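Local coordinates for sensor protein kinase WalK (Staphylococcus aureus, PDB 4YWZ) that probably acts as a membrane-bound histidine kinase of the essential WalKR two-component system, with an extracellular Cache-type domain that is likely to sense external signals, at residues L26-S29 with I30-Y34; N41-K44 with D45-N48; P123-D127 with K128-G132. The protein carries 1 engineered substitution. All coordinates share one frame; numbering follows the deposited sequence.

Contact 1: L26-S29 with I30-Y34; sequences LEIS and IEKVY
Leu26 and Ile30 meet one turn apart on the long helix 7-37, which runs along the sheet of this Cache-type domain. The CD1 methyl of Leu26 touches CD1 of Ile30 at 4.0 Å. The two chains cross at an angle. Ile30 turns CG1 back beside its backbone N (chi1 -70°), and this sets CG1 3.4 Å from Leu26 O. Both side chains also pack on Ile134 of strand 129-138, so this apolar pair belongs to the layer between helix and sheet.

Glu27 and Glu31 form a second pair. Glu27 is buried, with its side chain against Ile122 and Val124 of strand 114-126. The bend of the Glu27 chain at chi2 (-91°) and the extended chain of Glu31 bring Glu27 OE2 to 3.5 Å from Glu31 OE1. The carboxylate planes are turned 56° to each other. This is a contact of like charges. It may raise the proton affinity of one of the two acids. Glu27 has other partners to offset it: Lys24 makes a salt bridge to OE1, and the backbone N of Lys125 donates to OE2.

Ile28 and Lys32 lie side by side and point the same way. The end of the lysine chain runs alongside the isoleucine, with Lys32 CE 3.7 Å from the CG2 methyl of Ile28. Lys32 CG also sits against the carbonyl oxygen of Ile28.

Four backbone bonds join the turns from residue i to i+4. Glu31 N to Glu27 O is the shortest at 2.9 Å, and Val33 N to Ser29 O the longest at 3.2 Å. Ser29 OG turns back along the helix to bond the carbonyl oxygen of Gln25. The CG2 methyl of Val33 rests 3.3 Å from Ser29 O.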
loop_
_atom_site.group_PDB
_atom_site.type_symbol
_atom_site.label_atom_id
_atom_site.label_comp_id
_atom_site.label_asym_id
_atom_site.label_seq_id
_atom_site.Cartn_x
_atom_site.Cartn_y
_atom_site.Cartn_z
ATOM N N LEU A 26 6.448 14.720 -4.994
ATOM C CA LEU A 26 5.653 15.897 -4.972
ATOM C C LEU A 26 6.518 17.151 -4.661
ATOM O O LEU A 26 6.321 18.210 -5.279
ATOM C CB LEU A 26 4.550 15.764 -3.923
ATOM C CG LEU A 26 3.611 16.931 -3.646
ATOM C CD1 LEU A 26 3.007 17.461 -4.884
ATOM C CD2 LEU A 26 2.530 16.564 -2.593
ATOM N N GLU A 27 7.398 16.976 -3.697
ATOM C CA GLU A 27 8.256 18.122 -3.270
ATOM C C GLU A 27 9.123 18.584 -4.453
ATOM O O GLU A 27 9.207 19.808 -4.766
ATOM C CB GLU A 27 9.114 17.727 -2.109
ATOM C CG GLU A 27 10.023 18.848 -1.569
ATOM C CD GLU A 27 11.406 18.987 -2.129
ATOM O OE1 GLU A 27 11.922 17.985 -2.686
ATOM O OE2 GLU A 27 11.975 20.195 -2.054
ATOM N N ILE A 28 9.688 17.605 -5.155
ATOM C CA ILE A 28 10.536 17.889 -6.352
ATOM C C ILE A 28 9.718 18.546 -7.433
ATOM O O ILE A 28 10.120 19.544 -8.104
ATOM C CB ILE A 28 11.216 16.592 -6.880
ATOM C CG1 ILE A 28 12.282 16.095 -5.915
ATOM C CG2 ILE A 28 11.730 16.839 -8.326
ATOM C CD1 ILE A 28 12.761 14.682 -6.210
ATOM N N SER A 29 8.487 18.080 -7.643
ATOM C CA SER A 29 7.592 18.692 -8.583
ATOM C C SER A 29 7.259 20.155 -8.319
ATOM O O SER A 29 7.238 20.956 -9.250
ATOM C CB SER A 29 6.228 17.867 -8.770
ATOM O OG SER A 29 6.589 16.486 -9.072
ATOM N N ILE A 30 6.960 20.506 -7.063
ATOM C CA ILE A 30 6.656 21.803 -6.671
ATOM C C ILE A 30 7.921 22.691 -6.849
ATOM O O ILE A 30 7.816 23.821 -7.391
ATOM C CB ILE A 30 6.112 21.854 -5.186
ATOM C CG1 ILE A 30 4.723 21.217 -5.139
ATOM C CG2 ILE A 30 6.045 23.298 -4.723
ATOM C CD1 ILE A 30 4.225 21.106 -3.691
ATOM N N GLU A 31 9.044 22.139 -6.476
ATOM C CA GLU A 31 10.301 22.911 -6.583
ATOM C C GLU A 31 10.532 23.289 -8.052
ATOM O O GLU A 31 10.853 24.449 -8.378
ATOM C CB GLU A 31 11.434 22.091 -6.034
ATOM C CG GLU A 31 12.834 22.617 -6.330
ATOM C CD GLU A 31 13.915 21.790 -5.692
ATOM O OE1 GLU A 31 13.588 20.709 -5.152
ATOM O OE2 GLU A 31 15.098 22.273 -5.617
ATOM N N LYS A 32 10.271 22.369 -8.952
ATOM C CA LYS A 32 10.527 22.587 -10.409
ATOM C C LYS A 32 9.626 23.665 -10.936
ATOM O O LYS A 32 10.072 24.478 -11.753
ATOM C CB LYS A 32 10.363 21.257 -11.172
ATOM C CG LYS A 32 11.509 20.355 -10.809
ATOM C CD LYS A 32 11.796 19.218 -11.784
ATOM C CE LYS A 32 13.073 18.499 -11.340
ATOM N NZ LYS A 32 13.149 17.120 -11.893
ATOM N N VAL A 33 8.374 23.722 -10.483
ATOM C CA VAL A 33 7.491 24.764 -10.916
ATOM C C VAL A 33 7.978 26.163 -10.500
ATOM O O VAL A 33 7.938 27.119 -11.290
ATOM C CB VAL A 33 6.036 24.571 -10.446
ATOM C CG1 VAL A 33 5.180 25.587 -11.122
ATOM C CG2 VAL A 33 5.551 23.237 -10.922
ATOM N N TYR A 34 8.505 26.271 -9.274
ATOM C CA TYR A 34 9.153 27.544 -8.854
ATOM C C TYR A 34 10.388 27.919 -9.707
ATOM O O TYR A 34 10.509 29.071 -10.124
ATOM C CB TYR A 34 9.574 27.425 -7.400
ATOM C CG TYR A 34 8.432 27.740 -6.450
ATOM C CD1 TYR A 34 7.416 26.832 -6.259
ATOM C CD2 TYR A 34 8.372 28.893 -5.780
ATOM C CE1 TYR A 34 6.321 27.115 -5.416
ATOM C CE2 TYR A 34 7.305 29.205 -4.913
ATOM C CZ TYR A 34 6.289 28.303 -4.735
ATOM O OH TYR A 34 5.262 28.646 -3.849
#

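Contact 2: N41-K44 with D45-N48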
loop_
_atom_site.group_PDB
_atom_site.type_symbol
_atom_site.label_atom_id
_atom_site.label_comp_id
_atom_site.label_asym_id
_atom_site.label_seq_id
_atom_site.Cartn_x
_atom_site.Cartn_y
_atom_site.Cartn_z
ATOM N N ASN A 41 3.729 32.974 -10.152
ATOM C CA ASN A 41 2.992 32.078 -11.073
ATOM C C ASN A 41 3.006 30.621 -10.665
ATOM O O ASN A 41 2.122 29.859 -11.053
ATOM C CB ASN A 41 3.498 32.260 -12.501
ATOM C CG ASN A 41 3.083 33.617 -13.102
ATOM O OD1 ASN A 41 2.087 34.217 -12.732
ATOM N ND2 ASN A 41 3.864 34.082 -14.023
ATOM N N ALA A 42 4.027 30.168 -9.955
ATOM C CA ALA A 42 4.051 28.752 -9.543
ATOM C C ALA A 42 2.951 28.442 -8.562
ATOM O O ALA A 42 2.356 27.308 -8.590
ATOM C CB ALA A 42 5.357 28.406 -8.895
ATOM N N GLN A 43 2.722 29.422 -7.662
ATOM C CA GLN A 43 1.868 29.223 -6.465
ATOM C C GLN A 43 0.402 28.940 -6.874
ATOM O O GLN A 43 -0.448 28.693 -6.027
ATOM C CB GLN A 43 2.041 30.332 -5.345
ATOM C CG GLN A 43 1.820 29.702 -3.934
ATOM C CD GLN A 43 2.043 30.570 -2.635
ATOM O OE1 GLN A 43 2.900 30.247 -1.684
ATOM N NE2 GLN A 43 1.186 31.593 -2.508
ATOM N N LYS A 44 0.126 28.917 -8.169
ATOM C CA LYS A 44 -1.178 28.539 -8.683
ATOM C C LYS A 44 -1.243 27.121 -9.274
ATOM O O LYS A 44 -2.332 26.628 -9.558
ATOM C CB LYS A 44 -1.627 29.543 -9.749
ATOM C CG LYS A 44 -1.516 30.992 -9.296
ATOM C CD LYS A 44 -0.546 31.802 -10.151
ATOM C CE LYS A 44 -1.207 32.320 -11.443
ATOM N NZ LYS A 44 -0.757 33.706 -11.789
ATOM N N ASP A 45 -0.084 26.480 -9.479
ATOM C CA ASP A 45 -0.016 25.112 -10.010
ATOM C C ASP A 45 0.100 24.116 -8.799
ATOM O O ASP A 45 0.057 22.891 -9.026
ATOM C CB ASP A 45 1.227 24.876 -10.870
ATOM C CG ASP A 45 1.186 25.638 -12.203
ATOM O OD1 ASP A 45 0.153 26.269 -12.487
ATOM O OD2 ASP A 45 2.154 25.505 -12.966
ATOM N N ILE A 46 0.169 24.648 -7.582
ATOM C CA ILE A 46 0.386 23.774 -6.408
ATOM C C ILE A 46 -0.856 22.886 -6.188
ATOM O O ILE A 46 -0.736 21.674 -5.909
ATOM C CB ILE A 46 0.733 24.594 -5.153
ATOM C CG1 ILE A 46 2.127 25.201 -5.294
ATOM C CG2 ILE A 46 0.725 23.787 -3.870
ATOM C CD1 ILE A 46 2.432 26.237 -4.241
ATOM N N GLN A 47 -2.017 23.481 -6.363
ATOM C CA GLN A 47 -3.271 22.760 -6.057
ATOM C C GLN A 47 -3.447 21.508 -6.875
ATOM O O GLN A 47 -3.802 20.445 -6.326
ATOM C CB GLN A 47 -4.469 23.684 -6.224
ATOM C CG GLN A 47 -5.796 22.974 -5.973
ATOM C CD GLN A 47 -6.025 22.775 -4.488
ATOM O OE1 GLN A 47 -6.109 23.741 -3.742
ATOM N NE2 GLN A 47 -6.100 21.520 -4.050
ATOM N N ASN A 48 -3.169 21.552 -8.184
ATOM C CA ASN A 48 -3.316 20.372 -8.988
ATOM C C ASN A 48 -2.342 19.300 -8.574
ATOM O O ASN A 48 -2.698 18.113 -8.556
ATOM C CB ASN A 48 -3.060 20.742 -10.472
ATOM C CG ASN A 48 -2.992 19.549 -11.365
ATOM O OD1 ASN A 48 -4.021 18.897 -11.616
ATOM N ND2 ASN A 48 -1.752 19.182 -11.805
HETATM O O HOH W 1 -2.535 26.299 -6.430
HETATM O O HOH W 2 -3.154 24.111 -9.672
#
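Gln43 lays its CG methylene against the CD1 methyl of Ile46, 3.5 Å away. The two side chains cross, and the contact is between the middle of the glutamine chain and the end of the isoleucine. Ile46 carries CG1 anti to its own carbonyl carbon (chi1 -70°), and from there CD1 leads back to the chain of residue 43. Ile46 CD1 is also 3.8 Å from Gln43 CA. Both side chains also touch Phe64 of strand 59-66, which places this apolar patch against the sheet.

Lys44 folds back on its own segment. Its chain bends at chi2, chi3 and chi4 and curls back over the preceding turn. Lys44 NZ then donates to the side-chain oxygen OD1 of Asn41 at 3.0 Å. The donor is tilted 22° from the plane of that amide. Both residues are exposed, so this bond lies at the surface.

Asp45 sets its CB 3.5 Å from Ala42 O. The backbone N of Asp45 donates to Ala42 O at 2.7 Å, from well above the carbonyl plane. The carboxylate of Asp45 is held elsewhere, through a salt bridge from OD2 to Lys37 of helix 7-37. The amide of Gln47 also has its partner outside: NE2 bonds the carbonyl oxygen of Thr74 of strand 71-74.

Two waters carry the chain on into the next helix. One donates to Gln43 O and accepts from Gln47 N. The other donates to Lys44 O at 2.7 Å and accepts from Asn48 N. Each water stands in for a direct helical bond from residue i+4 to residue i. The backbone angles of Gln43 and Lys44, with the bond from Asp45 N to Ala42 O, make Ala42 to Asp45 a type I beta turn, which links helix 39-42 to helix 46-54.

Contact 3: P123-D127 with K128-G132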
loop_
_atom_site.group_PDB
_atom_site.type_symbol
_atom_site.label_atom_id
_atom_site.label_comp_id
_atom_site.label_asym_id
_atom_site.label_seq_id
_atom_site.Cartn_x
_atom_site.Cartn_y
_atom_site.Cartn_z
ATOM N N PRO A 123 9.615 19.600 4.082
ATOM C CA PRO A 123 9.741 20.968 3.619
ATOM C C PRO A 123 10.085 21.022 2.127
ATOM O O PRO A 123 10.810 20.157 1.659
ATOM C CB PRO A 123 10.954 21.517 4.447
ATOM C CG PRO A 123 11.710 20.381 4.958
ATOM C CD PRO A 123 10.690 19.217 5.002
ATOM N N VAL A 124 9.586 22.048 1.473
ATOM C CA VAL A 124 9.812 22.344 0.055
ATOM C C VAL A 124 10.950 23.360 -0.013
ATOM O O VAL A 124 10.858 24.380 0.634
ATOM C CB VAL A 124 8.591 22.813 -0.697
ATOM C CG1 VAL A 124 8.913 23.032 -2.162
ATOM C CG2 VAL A 124 7.440 21.816 -0.505
ATOM N N LYS A 125 12.038 22.973 -0.714
ATOM C CA LYS A 125 13.236 23.892 -0.864
ATOM C C LYS A 125 13.380 24.282 -2.298
ATOM O O LYS A 125 13.213 23.443 -3.217
ATOM C CB LYS A 125 14.500 23.249 -0.376
ATOM C CG LYS A 125 14.486 22.934 1.109
ATOM C CD LYS A 125 15.749 22.327 1.544
ATOM C CE LYS A 125 15.747 22.126 3.020
ATOM N NZ LYS A 125 16.999 21.450 3.435
ATOM N N VAL A 126 13.653 25.576 -2.544
ATOM C CA VAL A 126 13.959 26.050 -3.869
ATOM C C VAL A 126 15.310 26.797 -3.680
ATOM O O VAL A 126 15.443 27.596 -2.760
ATOM C CB VAL A 126 12.955 27.035 -4.333
ATOM C CG1 VAL A 126 13.360 27.644 -5.692
ATOM C CG2 VAL A 126 11.582 26.356 -4.367
ATOM N N ASP A 127 16.282 26.422 -4.500
ATOM C CA ASP A 127 17.652 27.001 -4.331
ATOM C C ASP A 127 18.150 26.871 -2.952
ATOM O O ASP A 127 18.748 27.800 -2.427
ATOM C CB ASP A 127 17.627 28.441 -4.832
ATOM C CG ASP A 127 19.058 29.076 -4.989
ATOM O OD1 ASP A 127 19.906 28.280 -5.387
ATOM O OD2 ASP A 127 19.311 30.273 -4.614
ATOM N N LYS A 128 17.930 25.682 -2.355
ATOM C CA LYS A 128 18.309 25.328 -0.996
ATOM C C LYS A 128 17.594 26.034 0.136
ATOM O O LYS A 128 17.988 25.796 1.277
ATOM C CB LYS A 128 19.801 25.592 -0.743
ATOM C CG LYS A 128 20.708 25.223 -1.889
ATOM C CD LYS A 128 20.973 23.742 -1.915
ATOM C CE LYS A 128 22.315 23.477 -2.592
ATOM N NZ LYS A 128 22.149 22.358 -3.570
ATOM N N LYS A 129 16.638 26.897 -0.110
ATOM C CA LYS A 129 15.914 27.601 0.903
ATOM C C LYS A 129 14.503 27.036 1.018
ATOM O O LYS A 129 13.810 26.851 0.024
ATOM C CB LYS A 129 15.769 29.082 0.622
ATOM C CG LYS A 129 17.105 29.863 0.759
ATOM C CD LYS A 129 16.795 31.291 1.233
ATOM C CE LYS A 129 18.032 31.957 1.771
ATOM N NZ LYS A 129 19.133 31.679 0.822
ATOM N N VAL A 130 14.063 26.960 2.277
ATOM C CA VAL A 130 12.658 26.546 2.525
ATOM C C VAL A 130 11.719 27.591 2.000
ATOM O O VAL A 130 11.806 28.787 2.380
ATOM C CB VAL A 130 12.431 26.282 4.031
ATOM C CG1 VAL A 130 10.933 26.076 4.331
ATOM C CG2 VAL A 130 13.289 25.155 4.472
ATOM N N ILE A 131 10.709 27.176 1.220
ATOM C CA ILE A 131 9.625 28.034 0.832
ATOM C C ILE A 131 8.254 27.711 1.429
ATOM O O ILE A 131 7.221 28.446 1.251
ATOM C CB ILE A 131 9.430 28.082 -0.693
ATOM C CG1 ILE A 131 9.119 26.696 -1.287
ATOM C CG2 ILE A 131 10.624 28.653 -1.372
ATOM C CD1 ILE A 131 8.172 26.730 -2.480
ATOM N N GLY A 132 8.225 26.539 2.074
ATOM C CA GLY A 132 6.890 26.000 2.557
ATOM C C GLY A 132 7.070 24.589 2.965
ATOM O O GLY A 132 8.198 24.115 3.064
HETATM O O HOH W 3 18.968 23.601 2.517
HETATM O O HOH W 4 19.529 30.411 -1.908
#
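A two-residue beta hairpin joins strands 114-126 and 129-138, and its type I' turn runs from Val126 to Lys129. These two end residues are joined both ways: Val126 N donates to Lys129 O at 2.9 Å, and Lys129 N donates to Val126 O at 3.0 Å. Asp127 and Lys128 occupy the corner positions with positive phi, as this turn requires.

The Ile131 side chain packs against Val124 and Val126. Its CG1 sits between the backbone N and the carbonyl carbon (chi1 60°), a less common choice that brings Ile131 CG1 to 3.8 Å from Val124 CG1. Ile131 CG2 meets Val126 CG2 at 3.9 Å, so the isoleucine spans both valines. Tyr34 of helix 7-37 packs on Val126 and Ile131, and Ile30 on Val124.

A classic beta bulge interrupts the regular register here. Ile131 and Gly132 together face Val124: Ile131 N donates to Val124 O at 2.9 Å, and Val124 N donates to Gly132 O at 3.0 Å. The nearly helical psi of Ile131 (-10°) makes the extra bend.

On the face away from Val124 and Val126, Lys125 and Val130 form a non-hydrogen-bonded pair. The lysine chain is extended, and Lys125 CE passes CG2 of Val130 at 4.2 Å. Its NZ reaches Gly99 O and also a water that donates to Lys128 O. Pro123 CB lies near the same valine methyl.

At the exposed tip, the charged groups of Asp127 and Lys129 do not touch. A single water links them: it donates to OD2 and to the carbonyl oxygen of Asp127, and it accepts from Lys129 NZ at 3.0 Å.

Overall arrangement
Helix 7-37 connects all three sites. Contact 1 lies on it and touches both others, whereas contacts 2 and 3 stay about 6 Å apart at their nearest atoms. Each contact is partly buried. Leu26 and Ile30 of contact 1, with Val124, Val126 and Ile131 of contact 3, belong to the layer between helix and sheet. Contact 2 reaches the sheet through Phe64. Tyr34 packs on both Ala42 and Ile131. Contact 1 relies on regular helical backbone bonds, contact 3 on strand pairing with a bulge, and contact 2 on one turn bond and two bridging waters between helices 39-42 and 46-54. Exposed lysines occur in all three: Lys32, Lys44, Lys128 and Lys129.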